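Local coordinates for chitin oligosaccahride binding protein NagB1 (Paenibacillus sp. FPU-7, PDB 7EHP) that binds the chitin oligosaccharides N,N'-diacetylchitobiose and N,N',N''-triacetylchitotriose as an extracellular solute-binding protein, probably delivering them to a sugar transporter, at residues Met171-Leu175 and Phe204-Leu210; Val185-Val189 and Ser355-Ala359; Asp275-Gly281 and Leu347-Ala352. The contacts are given in a common frame with arbitrary orientation. Numbering follows the deposited sequence.

In the fold
Following the chain, helix 165-180 comes first and carries Met171-Leu175. Contact 1 closes a short loop of 28 residues when helix 198-213 returns against it. Helix 184-190 lies within this loop and opens contact 2, which closes only at Ser355-Ala359, so contacts 1 and 2 cross. Contact 3 starts after contact 1 has closed and lies wholly within the long span of contact 2. Contact 1 joins two helices, contact 2 a helix and a loop, contact 3 strands 277-288 and 348-350. Asn173 and Thr174 of contact 1 pack on Phe350, linking helix 165-180 to the strands. Ile356 of contact 2 packs on Pro351. Contact 3 reaches the bound NAG through Ala352.

Contact 1: residues Met171-Leu175 and Phe204-Leu210; sequences MLNTL and FKRYDTL
Both segments are regular alpha-helix, each in the middle of a longer helix. Their axes approach to 9.2 Å, and their N-to-C directions make an angle of 135°, so they run roughly antiparallel. The register is set by Leu172 and Tyr207, with CA atoms 6.6 Å apart. Leu172 (chi1 t, chi2 p) places CD1 over one face of the Phe204 ring, a CH-pi contact 3.8 Å from the ring centroid and 11° off its normal. The other contacts are apolar. Leu172 CB lies 3.7 Å from Tyr207 CE2. Tyr207 takes chi1 t, and Leu175 CD1 sits 3.7 Å from Tyr207 CB. At the N-terminal end of the first segment, Met171 SD (t, t, m) lies 3.4 Å from Leu210 CD1, at the C-terminal end of the second. Leu175 CD2 is 4.2 Å from Arg206 CB. The charged end of Arg206 turns away to a salt bridge with Asp202. This is buried helix-helix packing of the solute-binding protein fold: helices 165-180 and 198-213, with helix 359-373 touching both through Met369.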
ATOM      1  N   MET A 171       8.573   1.417  -5.314  1.00 18.41           N
ATOM      2  CA  MET A 171       9.079   1.368  -6.687  1.00 18.03           C
ATOM      3  C   MET A 171       9.962   0.152  -6.918  1.00 17.23           C
ATOM      4  O   MET A 171       9.988  -0.399  -8.028  1.00 15.19           O
ATOM      5  CB  MET A 171       9.837   2.651  -7.030  1.00 16.42           C
ATOM      6  CG  MET A 171      10.202   2.692  -8.506  1.00 21.22           C
ATOM      7  SD  MET A 171      11.459   3.881  -8.967  1.00 22.16           S
ATOM      8  CE  MET A 171      10.602   5.432  -8.737  1.00 17.89           C
ATOM      9  N   LEU A 172      10.671  -0.298  -5.885  1.00 13.61           N
ATOM     10  CA  LEU A 172      11.505  -1.478  -6.025  1.00 16.31           C
ATOM     11  C   LEU A 172      10.666  -2.684  -6.386  1.00 17.21           C
ATOM     12  O   LEU A 172      11.089  -3.524  -7.190  1.00 17.01           O
ATOM     13  CB  LEU A 172      12.311  -1.712  -4.743  1.00 12.41           C
ATOM     14  CG  LEU A 172      13.266  -2.902  -4.620  1.00 11.43           C
ATOM     15  CD1 LEU A 172      14.488  -2.746  -5.575  1.00 16.62           C
ATOM     16  CD2 LEU A 172      13.723  -3.076  -3.183  1.00 14.27           C
ATOM     17  N   ASN A 173       9.465  -2.780  -5.824  1.00 15.15           N
ATOM     18  CA  ASN A 173       8.647  -3.976  -5.912  1.00 19.06           C
ATOM     19  C   ASN A 173       8.497  -4.225  -7.385  1.00 16.81           C
ATOM     20  O   ASN A 173       8.686  -5.303  -7.934  1.00 19.05           O
ATOM     21  CB  ASN A 173       7.114  -3.833  -5.599  1.00 22.57           C
ATOM     22  CG  ASN A 173       6.567  -5.148  -5.147  1.00 26.51           C
ATOM     23  OD1 ASN A 173       7.342  -5.756  -4.438  1.00 42.32           O
ATOM     24  ND2 ASN A 173       5.627  -5.811  -6.004  1.00 42.89           N
ATOM     25  N   THR A 174       7.992  -3.114  -7.943  1.00 12.60           N
ATOM     26  CA  THR A 174       7.580  -3.048  -9.362  1.00 16.08           C
ATOM     27  C   THR A 174       8.768  -3.164 -10.295  1.00 17.80           C
ATOM     28  O   THR A 174       8.648  -3.746 -11.380  1.00 15.35           O
ATOM     29  CB  THR A 174       6.857  -1.718  -9.650  1.00 16.96           C
ATOM     30  OG1 THR A 174       5.569  -1.649  -9.035  1.00 21.01           O
ATOM     31  CG2 THR A 174       6.724  -1.447 -11.164  1.00 17.69           C
ATOM     32  N   LEU A 175       9.928  -2.647  -9.884  1.00 13.98           N
ATOM     33  CA  LEU A 175      11.083  -2.772 -10.762  1.00 16.29           C
ATOM     34  C   LEU A 175      11.531  -4.223 -10.888  1.00 17.06           C
ATOM     35  O   LEU A 175      11.755  -4.693 -12.003  1.00 21.67           O
ATOM     36  CB  LEU A 175      12.217  -1.878 -10.266  1.00 15.68           C
ATOM     37  CG  LEU A 175      12.168  -0.483 -10.901  1.00 20.77           C
ATOM     38  CD1 LEU A 175      13.237   0.428 -10.287  1.00 17.19           C
ATOM     39  CD2 LEU A 175      12.364  -0.604 -12.408  1.00 21.80           C
ATOM     40  N   PHE A 204      16.834  -4.546  -9.412  1.00 15.52           N
ATOM     41  CA  PHE A 204      17.594  -3.853  -8.370  1.00 19.25           C
ATOM     42  C   PHE A 204      18.635  -2.923  -8.981  1.00 19.08           C
ATOM     43  O   PHE A 204      18.838  -1.797  -8.497  1.00 19.57           O
ATOM     44  CB  PHE A 204      18.273  -4.865  -7.432  1.00 16.24           C
ATOM     45  CG  PHE A 204      17.362  -5.399  -6.332  1.00 17.31           C
ATOM     46  CD1 PHE A 204      16.387  -6.348  -6.612  1.00 15.08           C
ATOM     47  CD2 PHE A 204      17.488  -4.949  -5.022  1.00 15.92           C
ATOM     48  CE1 PHE A 204      15.541  -6.839  -5.605  1.00 15.84           C
ATOM     49  CE2 PHE A 204      16.653  -5.420  -4.009  1.00 17.94           C
ATOM     50  CZ  PHE A 204      15.677  -6.376  -4.292  1.00 11.09           C
ATOM     51  N   LYS A 205      19.307  -3.369 -10.051  1.00 16.62           N
ATOM     52  CA  LYS A 205      20.333  -2.523 -10.668  1.00 19.36           C
ATOM     53  C   LYS A 205      19.707  -1.327 -11.364  1.00 17.25           C
ATOM     54  O   LYS A 205      20.320  -0.248 -11.430  1.00 14.54           O
ATOM     55  CB  LYS A 205      21.187  -3.343 -11.649  1.00 16.27           C
ATOM     56  CG  LYS A 205      22.128  -4.327 -10.958  1.00 18.91           C
ATOM     57  CD  LYS A 205      23.050  -5.033 -11.950  1.00 24.82           C
ATOM     58  CE  LYS A 205      22.356  -6.225 -12.584  1.00 28.28           C
ATOM     59  NZ  LYS A 205      23.326  -7.301 -12.900  1.00 34.38           N
ATOM     60  N   ARG A 206      18.478  -1.490 -11.860  1.00 17.96           N
ATOM     61  CA  ARG A 206      17.771  -0.366 -12.466  1.00 21.66           C
ATOM     62  C   ARG A 206      17.409   0.664 -11.418  1.00 16.00           C
ATOM     63  O   ARG A 206      17.471   1.867 -11.671  1.00 16.82           O
ATOM     64  CB  ARG A 206      16.507  -0.855 -13.173  1.00 18.97           C
ATOM     65  CG  ARG A 206      16.793  -1.476 -14.526  1.00 20.69           C
ATOM     66  CD  ARG A 206      15.553  -2.133 -15.094  1.00 25.31           C
ATOM     67  NE  ARG A 206      15.870  -2.912 -16.287  1.00 31.40           N
ATOM     68  CZ  ARG A 206      16.083  -2.380 -17.485  1.00 32.49           C
ATOM     69  NH1 ARG A 206      16.015  -1.058 -17.652  1.00 30.10           N
ATOM     70  NH2 ARG A 206      16.367  -3.171 -18.515  1.00 30.34           N
ATOM     71  N   TYR A 207      16.963   0.191 -10.262  1.00 21.88           N
ATOM     72  CA  TYR A 207      16.686   1.064  -9.135  1.00 20.23           C
ATOM     73  C   TYR A 207      17.945   1.814  -8.724  1.00 14.25           C
ATOM     74  O   TYR A 207      17.915   3.033  -8.508  1.00 17.46           O
ATOM     75  CB  TYR A 207      16.149   0.201  -7.994  1.00 15.32           C
ATOM     76  CG  TYR A 207      15.664   0.920  -6.750  1.00 14.10           C
ATOM     77  CD1 TYR A 207      16.561   1.421  -5.798  1.00 16.33           C
ATOM     78  CD2 TYR A 207      14.300   1.030  -6.487  1.00 17.13           C
ATOM     79  CE1 TYR A 207      16.095   2.051  -4.629  1.00 16.23           C
ATOM     80  CE2 TYR A 207      13.828   1.644  -5.333  1.00 16.38           C
ATOM     81  CZ  TYR A 207      14.713   2.148  -4.411  1.00 15.94           C
ATOM     82  OH  TYR A 207      14.195   2.748  -3.266  1.00 20.17           O
ATOM     83  N   ASP A 208      19.064   1.085  -8.600  1.00 16.37           N
ATOM     84  CA  ASP A 208      20.344   1.698  -8.251  1.00 16.84           C
ATOM     85  C   ASP A 208      20.767   2.739  -9.286  1.00 18.71           C
ATOM     86  O   ASP A 208      21.364   3.764  -8.938  1.00 18.35           O
ATOM     87  CB  ASP A 208      21.417   0.611  -8.112  1.00 17.21           C
ATOM     88  CG  ASP A 208      22.595   1.040  -7.235  1.00 22.62           C
ATOM     89  OD1 ASP A 208      22.441   1.931  -6.371  1.00 20.87           O
ATOM     90  OD2 ASP A 208      23.686   0.469  -7.411  1.00 24.82           O
ATOM     91  N   THR A 209      20.464   2.495 -10.569  1.00 16.23           N
ATOM     92  CA  THR A 209      20.755   3.495 -11.596  1.00 19.34           C
ATOM     93  C   THR A 209      20.010   4.792 -11.300  1.00 16.86           C
ATOM     94  O   THR A 209      20.562   5.885 -11.432  1.00 13.24           O
ATOM     95  CB  THR A 209      20.394   2.944 -12.991  1.00 20.10           C
ATOM     96  OG1 THR A 209      21.370   1.977 -13.418  1.00 18.49           O
ATOM     97  CG2 THR A 209      20.322   4.056 -14.033  1.00 16.47           C
ATOM     98  N   LEU A 210      18.753   4.686 -10.873  1.00 16.51           N
ATOM     99  CA  LEU A 210      18.003   5.876 -10.481  1.00 15.90           C
ATOM    100  C   LEU A 210      18.683   6.585  -9.321  1.00 15.25           C
ATOM    101  O   LEU A 210      18.723   7.823  -9.268  1.00 15.99           O
ATOM    102  CB  LEU A 210      16.570   5.480 -10.101  1.00 10.34           C
ATOM    103  CG  LEU A 210      15.689   4.928 -11.220  1.00 12.68           C
ATOM    104  CD1 LEU A 210      14.265   4.734 -10.683  1.00 14.37           C
ATOM    105  CD2 LEU A 210      15.671   5.837 -12.429  1.00 14.01           C
TER

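Contact 2: residues Val185-Val189 and Ser355-Ala359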
ATOM      1  N   VAL A 185       8.058 -13.465  -6.669  1.00 23.28           N
ATOM      2  CA  VAL A 185       7.891 -13.294  -5.227  1.00 17.32           C
ATOM      3  C   VAL A 185       7.331 -14.576  -4.602  1.00 16.69           C
ATOM      4  O   VAL A 185       7.927 -15.081  -3.636  1.00 16.86           O
ATOM      5  CB  VAL A 185       7.028 -12.058  -4.910  1.00 14.71           C
ATOM      6  CG1 VAL A 185       7.052 -11.775  -3.409  1.00 17.84           C
ATOM      7  CG2 VAL A 185       7.510 -10.854  -5.693  1.00 14.71           C
ATOM      8  N   PRO A 186       6.229 -15.164  -5.098  1.00 21.16           N
ATOM      9  CA  PRO A 186       5.861 -16.500  -4.589  1.00 21.84           C
ATOM     10  C   PRO A 186       6.988 -17.512  -4.745  1.00 20.16           C
ATOM     11  O   PRO A 186       7.173 -18.387  -3.889  1.00 25.76           O
ATOM     12  CB  PRO A 186       4.643 -16.859  -5.452  1.00 24.24           C
ATOM     13  CG  PRO A 186       4.059 -15.553  -5.813  1.00 22.66           C
ATOM     14  CD  PRO A 186       5.283 -14.752  -6.156  1.00 17.49           C
ATOM     15  N   GLY A 187       7.757 -17.404  -5.829  1.00 21.11           N
ATOM     16  CA  GLY A 187       8.912 -18.274  -6.003  1.00 22.70           C
ATOM     17  C   GLY A 187       9.909 -18.165  -4.864  1.00 22.43           C
ATOM     18  O   GLY A 187      10.455 -19.178  -4.413  1.00 20.82           O
ATOM     19  N   PHE A 188      10.149 -16.939  -4.375  1.00 20.00           N
ATOM     20  CA  PHE A 188      11.064 -16.744  -3.247  1.00 21.43           C
ATOM     21  C   PHE A 188      10.663 -17.606  -2.055  1.00 21.70           C
ATOM     22  O   PHE A 188      11.504 -18.266  -1.433  1.00 20.11           O
ATOM     23  CB  PHE A 188      11.097 -15.272  -2.807  1.00 16.86           C
ATOM     24  CG  PHE A 188      11.639 -14.314  -3.836  1.00 18.56           C
ATOM     25  CD1 PHE A 188      12.533 -14.727  -4.808  1.00 21.26           C
ATOM     26  CD2 PHE A 188      11.270 -12.967  -3.797  1.00 21.23           C
ATOM     27  CE1 PHE A 188      13.034 -13.828  -5.747  1.00 21.13           C
ATOM     28  CE2 PHE A 188      11.764 -12.060  -4.731  1.00 19.78           C
ATOM     29  CZ  PHE A 188      12.652 -12.492  -5.714  1.00 14.58           C
ATOM     30  N   VAL A 189       9.383 -17.576  -1.681  1.00 21.25           N
ATOM     31  CA  VAL A 189       8.990 -18.281  -0.466  1.00 19.23           C
ATOM     32  C   VAL A 189       8.837 -19.783  -0.692  1.00 18.55           C
ATOM     33  O   VAL A 189       8.931 -20.552   0.271  1.00 23.84           O
ATOM     34  CB  VAL A 189       7.699 -17.695   0.136  1.00 27.08           C
ATOM     35  CG1 VAL A 189       7.853 -16.202   0.402  1.00 23.58           C
ATOM     36  CG2 VAL A 189       6.526 -17.954  -0.769  1.00 30.62           C
ATOM     37  N   SER A 355       2.700  -8.869   1.029  1.00 16.33           N
ATOM     38  CA  SER A 355       1.594  -9.791   1.232  1.00 18.96           C
ATOM     39  C   SER A 355       2.024 -11.237   1.035  1.00 22.40           C
ATOM     40  O   SER A 355       1.294 -12.141   1.452  1.00 15.95           O
ATOM     41  CB  SER A 355       0.438  -9.467   0.282  1.00 19.46           C
ATOM     42  OG  SER A 355       0.730  -9.926  -1.030  1.00 28.08           O
ATOM     43  N   ILE A 356       3.197 -11.463   0.434  1.00 18.52           N
ATOM     44  CA  ILE A 356       3.678 -12.795   0.094  1.00 19.96           C
ATOM     45  C   ILE A 356       4.841 -13.226   0.991  1.00 23.27           C
ATOM     46  O   ILE A 356       4.846 -14.347   1.506  1.00 21.67           O
ATOM     47  CB  ILE A 356       4.064 -12.880  -1.402  1.00 22.38           C
ATOM     48  CG1 ILE A 356       2.832 -12.661  -2.274  1.00 19.78           C
ATOM     49  CG2 ILE A 356       4.678 -14.254  -1.721  1.00 22.99           C
ATOM     50  CD1 ILE A 356       3.134 -12.277  -3.680  1.00 19.77           C
ATOM     51  N   VAL A 357       5.841 -12.347   1.193  1.00 14.68           N
ATOM     52  CA  VAL A 357       7.031 -12.730   1.956  1.00 17.83           C
ATOM     53  C   VAL A 357       6.764 -12.629   3.456  1.00 21.67           C
ATOM     54  O   VAL A 357       5.866 -11.922   3.923  1.00 22.65           O
ATOM     55  CB  VAL A 357       8.270 -11.889   1.562  1.00 16.94           C
ATOM     56  CG1 VAL A 357       8.463 -11.895   0.050  1.00 14.59           C
ATOM     57  CG2 VAL A 357       8.159 -10.460   2.097  1.00 15.07           C
ATOM     58  N   GLN A 358       7.583 -13.349   4.224  1.00 19.22           N
ATOM     59  CA  GLN A 358       7.535 -13.300   5.680  1.00 19.26           C
ATOM     60  C   GLN A 358       8.027 -11.945   6.214  1.00 21.29           C
ATOM     61  O   GLN A 358       8.801 -11.233   5.566  1.00 16.87           O
ATOM     62  CB  GLN A 358       8.391 -14.434   6.255  1.00 24.21           C
ATOM     63  CG  GLN A 358       8.038 -15.827   5.706  1.00 26.42           C
ATOM     64  CD  GLN A 358       8.860 -16.276   4.495  1.00 28.21           C
ATOM     65  OE1 GLN A 358       9.247 -15.473   3.648  1.00 20.79           O
ATOM     66  NE2 GLN A 358       9.097 -17.583   4.401  1.00 24.27           N
ATOM     67  N   ALA A 359       7.585 -11.608   7.433  1.00 19.82           N
ATOM     68  CA  ALA A 359       7.927 -10.318   8.035  1.00 20.50           C
ATOM     69  C   ALA A 359       9.434 -10.096   8.089  1.00 19.78           C
ATOM     70  O   ALA A 359       9.916  -8.996   7.797  1.00 19.57           O
ATOM     71  CB  ALA A 359       7.341 -10.210   9.445  1.00 17.37           C
TER
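Ser355 leads into a loop that runs from strand 348-350 to helix 359-373. Its OG bonds to Ala352 O rather than to the helix 184-190. Ile356 makes the broadest contact here. Its CA to CB bond points at the helix, and Ile356 CB lies 3.8 Å from Val185 CG1. Ile356 CD1 is 4.0 Å from Pro186 CG, and Ile356 CG2 is 4.2 Å from Val189 CG2. The side chain thus lies across Val185, Pro186 and Val189, which share one side of the helix. Val357 extends the same apolar patch: Val357 CG1 is 3.7 Å from Val185 CG1 and 4.4 Å from Val189 CG1. Its carbonyl bonds to Thr71, which ties the loop to helix 71-78. Gln358 stands sideways, but its end bends back, so Gln358 OE1 is 3.6 Å from Val189 CG1. The amide is held by helix 379-396, with NE2 bonded to Asn394 and OE1 to Gln390. Gln358 takes the N-cap position, and Ala359 begins the helix. Phe188 O also bonds to Asn394, so helix 379-396 holds both segments. The arrangement packs helix 184-190 against the loop before helix 359-373 and its N-cap residue Gln358, in a solute-binding protein fold.

Contact 3: residues Asp275-Gly281 and Leu347-Ala352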
ATOM      1  N   ASP A 275       6.469  -6.824 -17.804  1.00 26.57           N
ATOM      2  CA  ASP A 275       5.896  -5.707 -18.537  1.00 26.19           C
ATOM      3  C   ASP A 275       4.382  -5.871 -18.607  1.00 24.38           C
ATOM      4  O   ASP A 275       3.852  -6.986 -18.569  1.00 22.22           O
ATOM      5  CB  ASP A 275       6.480  -5.601 -19.948  1.00 23.64           C
ATOM      6  CG  ASP A 275       7.899  -5.056 -19.956  1.00 29.62           C
ATOM      7  OD1 ASP A 275       8.419  -4.732 -18.873  1.00 30.33           O
ATOM      8  OD2 ASP A 275       8.497  -4.923 -21.045  1.00 31.42           O
ATOM      9  N   GLY A 276       3.690  -4.735 -18.686  1.00 24.73           N
ATOM     10  CA  GLY A 276       2.258  -4.710 -18.834  1.00 24.44           C
ATOM     11  C   GLY A 276       1.479  -4.937 -17.563  1.00 32.68           C
ATOM     12  O   GLY A 276       0.243  -4.950 -17.615  1.00 37.38           O
ATOM     13  N   MET A 277       2.145  -5.121 -16.427  1.00 25.31           N
ATOM     14  CA  MET A 277       1.450  -5.352 -15.170  1.00 22.76           C
ATOM     15  C   MET A 277       1.569  -4.138 -14.261  1.00 25.30           C
ATOM     16  O   MET A 277       2.434  -3.277 -14.435  1.00 26.43           O
ATOM     17  CB  MET A 277       1.988  -6.592 -14.454  1.00 26.61           C
ATOM     18  CG  MET A 277       2.369  -7.724 -15.377  1.00 29.03           C
ATOM     19  SD  MET A 277       2.948  -9.124 -14.422  1.00 35.12           S
ATOM     20  CE  MET A 277       1.458  -9.587 -13.576  1.00 31.35           C
ATOM     21  N   ILE A 278       0.678  -4.075 -13.282  1.00 23.67           N
ATOM     22  CA  ILE A 278       0.685  -2.995 -12.308  1.00 23.67           C
ATOM     23  C   ILE A 278       0.531  -3.609 -10.928  1.00 18.03           C
ATOM     24  O   ILE A 278      -0.139  -4.630 -10.752  1.00 20.16           O
ATOM     25  CB  ILE A 278      -0.420  -1.940 -12.595  1.00 22.61           C
ATOM     26  CG1 ILE A 278      -0.198  -0.678 -11.750  1.00 19.48           C
ATOM     27  CG2 ILE A 278      -1.821  -2.524 -12.378  1.00 28.19           C
ATOM     28  CD1 ILE A 278      -1.033   0.542 -12.214  1.00 20.11           C
ATOM     29  N   ASN A 279       1.194  -2.994  -9.955  1.00 18.75           N
ATOM     30  CA  ASN A 279       1.071  -3.384  -8.555  1.00 19.12           C
ATOM     31  C   ASN A 279      -0.286  -2.922  -8.013  1.00 19.14           C
ATOM     32  O   ASN A 279      -0.603  -1.727  -8.035  1.00 17.25           O
ATOM     33  CB  ASN A 279       2.237  -2.775  -7.768  1.00 19.14           C
ATOM     34  CG  ASN A 279       2.250  -3.164  -6.296  1.00 17.98           C
ATOM     35  OD1 ASN A 279       2.824  -2.452  -5.465  1.00 21.29           O
ATOM     36  ND2 ASN A 279       1.644  -4.292  -5.969  1.00 16.34           N
ATOM     37  N   GLY A 280      -1.091  -3.862  -7.541  1.00 19.49           N
ATOM     38  CA  GLY A 280      -2.400  -3.510  -7.024  1.00 22.54           C
ATOM     39  C   GLY A 280      -3.083  -4.706  -6.408  1.00 21.41           C
ATOM     40  O   GLY A 280      -2.717  -5.857  -6.671  1.00 19.87           O
ATOM     41  N   GLY A 281      -4.084  -4.422  -5.577  1.00 19.59           N
ATOM     42  CA  GLY A 281      -4.858  -5.492  -4.983  1.00 17.86           C
ATOM     43  C   GLY A 281      -5.742  -4.978  -3.864  1.00 19.74           C
ATOM     44  O   GLY A 281      -5.931  -3.772  -3.695  1.00 20.82           O
ATOM     45  N   LEU A 347      -4.860  -3.158 -16.235  1.00 46.47           N
ATOM     46  CA  LEU A 347      -3.751  -4.052 -16.544  1.00 39.95           C
ATOM     47  C   LEU A 347      -3.743  -5.260 -15.614  1.00 32.53           C
ATOM     48  O   LEU A 347      -4.397  -5.286 -14.569  1.00 34.50           O
ATOM     49  CB  LEU A 347      -2.408  -3.321 -16.435  1.00 34.92           C
ATOM     50  CG  LEU A 347      -2.365  -1.873 -16.917  1.00 42.20           C
ATOM     51  CD1 LEU A 347      -0.989  -1.246 -16.672  1.00 33.78           C
ATOM     52  CD2 LEU A 347      -2.759  -1.787 -18.390  1.00 45.54           C
ATOM     53  N   ARG A 348      -2.989  -6.276 -16.018  1.00 31.15           N
ATOM     54  CA  ARG A 348      -2.767  -7.433 -15.164  1.00 32.44           C
ATOM     55  C   ARG A 348      -2.098  -6.994 -13.867  1.00 30.43           C
ATOM     56  O   ARG A 348      -1.273  -6.077 -13.855  1.00 29.48           O
ATOM     57  CB  ARG A 348      -1.904  -8.454 -15.899  1.00 40.31           C
ATOM     58  CG  ARG A 348      -2.691  -9.427 -16.769  1.00 43.14           C
ATOM     59  CD  ARG A 348      -1.760 -10.483 -17.295  1.00 36.88           C
ATOM     60  NE  ARG A 348      -0.699  -9.835 -18.050  1.00 44.49           N
ATOM     61  CZ  ARG A 348       0.595 -10.022 -17.820  1.00 52.22           C
ATOM     62  NH1 ARG A 348       0.975 -10.847 -16.846  1.00 47.98           N
ATOM     63  NH2 ARG A 348       1.501  -9.378 -18.553  1.00 46.41           N
ATOM     64  N   GLN A 349      -2.464  -7.636 -12.764  1.00 28.29           N
ATOM     65  CA  GLN A 349      -2.112  -7.112 -11.451  1.00 28.45           C
ATOM     66  C   GLN A 349      -1.291  -8.102 -10.649  1.00 24.26           C
ATOM     67  O   GLN A 349      -1.454  -9.316 -10.777  1.00 28.97           O
ATOM     68  CB  GLN A 349      -3.360  -6.736 -10.663  1.00 32.25           C
ATOM     69  CG  GLN A 349      -4.359  -6.057 -11.538  1.00 34.67           C
ATOM     70  CD  GLN A 349      -5.115  -5.010 -10.810  1.00 37.06           C
ATOM     71  OE1 GLN A 349      -5.232  -5.050  -9.584  1.00 41.49           O
ATOM     72  NE2 GLN A 349      -5.581  -4.011 -11.546  1.00 44.85           N
ATOM     73  N   PHE A 350      -0.415  -7.559  -9.808  1.00 18.54           N
ATOM     74  CA  PHE A 350       0.274  -8.368  -8.821  1.00 19.44           C
ATOM     75  C   PHE A 350       0.160  -7.705  -7.457  1.00 19.03           C
ATOM     76  O   PHE A 350       0.077  -6.474  -7.365  1.00 19.96           O
ATOM     77  CB  PHE A 350       1.755  -8.595  -9.200  1.00 16.97           C
ATOM     78  CG  PHE A 350       2.550  -7.340  -9.463  1.00 20.57           C
ATOM     79  CD1 PHE A 350       2.526  -6.725 -10.714  1.00 21.99           C
ATOM     80  CD2 PHE A 350       3.395  -6.822  -8.492  1.00 17.98           C
ATOM     81  CE1 PHE A 350       3.285  -5.586 -10.972  1.00 21.73           C
ATOM     82  CE2 PHE A 350       4.156  -5.687  -8.749  1.00 18.42           C
ATOM     83  CZ  PHE A 350       4.098  -5.066  -9.986  1.00 18.79           C
ATOM     84  N   PRO A 351       0.120  -8.487  -6.386  1.00 18.34           N
ATOM     85  CA  PRO A 351       0.010  -7.898  -5.049  1.00 18.02           C
ATOM     86  C   PRO A 351       1.352  -7.355  -4.579  1.00 17.89           C
ATOM     87  O   PRO A 351       2.403  -7.627  -5.157  1.00 16.91           O
ATOM     88  CB  PRO A 351      -0.461  -9.071  -4.175  1.00 15.21           C
ATOM     89  CG  PRO A 351       0.035 -10.289  -4.878  1.00 17.66           C
ATOM     90  CD  PRO A 351      -0.010  -9.954  -6.359  1.00 18.40           C
ATOM     91  N   ALA A 352       1.301  -6.552  -3.520  1.00 15.91           N
ATOM     92  CA  ALA A 352       2.540  -6.069  -2.922  1.00 16.51           C
ATOM     93  C   ALA A 352       3.334  -7.249  -2.384  1.00 17.06           C
ATOM     94  O   ALA A 352       2.761  -8.211  -1.866  1.00 18.46           O
ATOM     95  CB  ALA A 352       2.228  -5.082  -1.793  1.00 15.80           C
TER
HETATM   96  O   HOH W   1      -1.692  -6.221 -18.430  1.00 32.08           O
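Strands 277-281 and 348-350 pair in parallel as part of the mixed beta-sheet of this solute-binding protein. Their short axes approach to 4.6 Å, with 46° between their directions, so the pair is clearly twisted. Ile278 pairs with Gln349 and Asn279 with Phe350, their CA atoms 5.0 Å apart in each pair. The bonds alternate as parallel pairing requires: Ile278 N donates to Arg348 O (2.9 Å), Phe350 N to Ile278 O (3.1 Å), and Gly280 N to Phe350 O (2.9 Å). At the start of the pairing, a water links Gly276 O to Arg348 N.

Met277, Asn279, Arg348 and Phe350 lie on one face. Met277 CB meets the edge of the Phe350 ring, 3.8 Å from Phe350 CD1, and Met277 CG lies over one face of the Arg348 guanidinium. Asn173 and Val177 of helix 165-180 pack on Phe350. Ile278 and Gln349 lie on the other face, where Ile278 CB is 4.2 Å from Leu347 CD1. Gln349 OE1 bonds to Tyr117 of strand 109-125. Gly280 C is 3.9 Å from Gln349 OE1; a CB on Gly280 would come tight against that oxygen, at about 3.2 Å. The second segment ends at Ala352, a residue of the glycan pocket that touches a bound NAG. Two residues earlier, Phe350 O accepts a second hydrogen bond, from Asn279 ND2 at 3.0 Å.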